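Local coordinates for multicopper oxidase (Pseudomonas thermotolerans, PDB 6VOW), which couples one-electron oxidation of substrates, probably phenolic, to the four-electron reduction of dioxygen to water, as a laccase-type multicopper oxidase, at the copper (II) ion site. Residues are numbered along the deposited sequence; one frame, centred on the assembly and turned at random.

The copper (II) ion site. Residues 193, 387-389, 439, 441, 444, 449. With CU (copper (II) ion), chain B.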
loop_
_atom_site.group_PDB
_atom_site.type_symbol
_atom_site.label_atom_id
_atom_site.label_comp_id
_atom_site.label_asym_id
_atom_site.label_seq_id
_atom_site.Cartn_x
_atom_site.Cartn_y
_atom_site.Cartn_z
ATOM N N ARG A 193 -21.011 -0.492 0.574
ATOM C CA ARG A 193 -20.686 0.938 0.246
ATOM C C ARG A 193 -19.165 1.188 0.072
ATOM O O ARG A 193 -18.542 0.563 -0.782
ATOM C CB ARG A 193 -21.380 1.961 1.192
ATOM C CG ARG A 193 -21.281 1.777 2.715
ATOM C CD ARG A 193 -20.322 2.649 3.591
ATOM N NE ARG A 193 -20.811 3.983 4.020
ATOM C CZ ARG A 193 -21.742 4.227 4.971
ATOM N NH1 ARG A 193 -22.374 3.243 5.634
ATOM N NH2 ARG A 193 -22.073 5.492 5.259
ATOM N N GLN A 387 -15.723 4.394 -4.805
ATOM C CA GLN A 387 -14.332 4.324 -5.338
ATOM C C GLN A 387 -13.669 3.028 -4.969
ATOM O O GLN A 387 -13.978 2.453 -3.918
ATOM C CB GLN A 387 -13.464 5.514 -4.968
ATOM C CG GLN A 387 -13.066 5.715 -3.520
ATOM C CD GLN A 387 -12.575 7.141 -3.324
ATOM O OE1 GLN A 387 -11.689 7.646 -4.058
ATOM N NE2 GLN A 387 -13.213 7.839 -2.381
ATOM N N HIS A 388 -12.785 2.517 -5.837
ATOM C CA HIS A 388 -12.100 1.282 -5.491
ATOM C C HIS A 388 -10.593 1.469 -5.732
ATOM O O HIS A 388 -10.216 1.831 -6.836
ATOM C CB HIS A 388 -12.616 0.214 -6.421
ATOM C CG HIS A 388 -14.071 -0.070 -6.268
ATOM N ND1 HIS A 388 -14.635 -0.423 -5.063
ATOM C CD2 HIS A 388 -15.079 -0.045 -7.169
ATOM C CE1 HIS A 388 -15.936 -0.598 -5.226
ATOM N NE2 HIS A 388 -16.227 -0.396 -6.505
ATOM N N PRO A 389 -9.731 1.242 -4.727
ATOM C CA PRO A 389 -8.249 1.233 -4.997
ATOM C C PRO A 389 -7.859 -0.131 -5.548
ATOM O O PRO A 389 -7.763 -1.157 -4.814
ATOM C CB PRO A 389 -7.646 1.480 -3.615
ATOM C CG PRO A 389 -8.655 0.812 -2.714
ATOM C CD PRO A 389 -9.981 1.240 -3.296
ATOM N N CYS A 439 -9.748 -4.967 -5.362
ATOM C CA CYS A 439 -9.910 -3.700 -4.714
ATOM C C CYS A 439 -9.202 -3.879 -3.392
ATOM O O CYS A 439 -9.304 -4.954 -2.744
ATOM C CB CYS A 439 -11.367 -3.339 -4.466
ATOM S SG CYS A 439 -11.473 -1.940 -3.320
ATOM N N VAL A 441 -9.758 -2.178 -0.607
ATOM C CA VAL A 441 -10.656 -1.896 0.514
ATOM C C VAL A 441 -10.949 -3.313 0.862
ATOM O O VAL A 441 -11.500 -4.084 0.014
ATOM C CB VAL A 441 -11.921 -1.117 0.104
ATOM C CG1 VAL A 441 -12.945 -1.132 1.215
ATOM C CG2 VAL A 441 -11.573 0.357 -0.187
ATOM N N HIS A 444 -14.301 -4.973 0.409
ATOM C CA HIS A 444 -14.742 -5.252 -0.942
ATOM C C HIS A 444 -14.041 -6.433 -1.502
ATOM O O HIS A 444 -14.672 -7.154 -2.260
ATOM C CB HIS A 444 -14.471 -4.108 -1.877
ATOM C CG HIS A 444 -15.284 -2.917 -1.579
ATOM N ND1 HIS A 444 -15.124 -1.754 -2.272
ATOM C CD2 HIS A 444 -16.236 -2.682 -0.641
ATOM C CE1 HIS A 444 -15.976 -0.854 -1.816
ATOM N NE2 HIS A 444 -16.650 -1.387 -0.815
ATOM N N LEU A 449 -14.735 -8.526 -4.644
ATOM C CA LEU A 449 -14.061 -7.681 -5.639
ATOM C C LEU A 449 -12.597 -8.109 -5.795
ATOM O O LEU A 449 -11.653 -7.402 -5.421
ATOM C CB LEU A 449 -14.192 -6.221 -5.237
ATOM C CG LEU A 449 -14.011 -5.150 -6.295
ATOM C CD1 LEU A 449 -14.837 -5.497 -7.533
ATOM C CD2 LEU A 449 -14.420 -3.789 -5.710
HETATM CU CU CU B . -13.589 -1.343 -3.598
#
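This is the type 1 (blue) copper site of a cupredoxin-fold domain, the centre that in multicopper oxidases accepts electrons from the reducing substrate. CU is held by two imidazoles and a thiolate: ND1 of His388 lies 2.0 Å from CU, ND1 of His444 2.1 Å from CU and SG of Cys439 2.2 Å from CU. The angles at the metal, 100° between the two nitrogens and 135° and 125° from the His388 and His444 nitrogens to the sulfur, together close almost a full circle, so copper lies almost in the plane of these two nitrogens and the sulfur. His388 opens strand 388-392, Cys439 ends strand 433-439 and His444 sits in helix 442-446, so strand ends and a short helix converge on the ion. Both histidines set CG anti to the carbonyl carbon, whereas Cys439 swings SG anti to its backbone N. The axial positions show no strong ligand: on one side the CD2 methyl of Leu449 stops 3.3 Å from CU, where many blue copper sites carry an axial methionine, and on the other the backbone O of Gln387 stays 3.8 Å from CU. That same methyl lies over the rim of the His388 ring, which may restrict its tilt. CG1 of Val441 covers the centre of one face of the His444 imidazole. A nearly straight hydrogen bond from the backbone N of Val441 to SG of Cys439, 3.2 Å long, grips the thiolate sulfur and may draw off some of its charge, which would tune the potential. The remote nitrogen of His444 is held too: its NE2 donates to the backbone O of the poorly ordered Arg193 at 2.7 Å, with that oxygen close to the imidazole plane but NE2 standing well above the carbonyl plane.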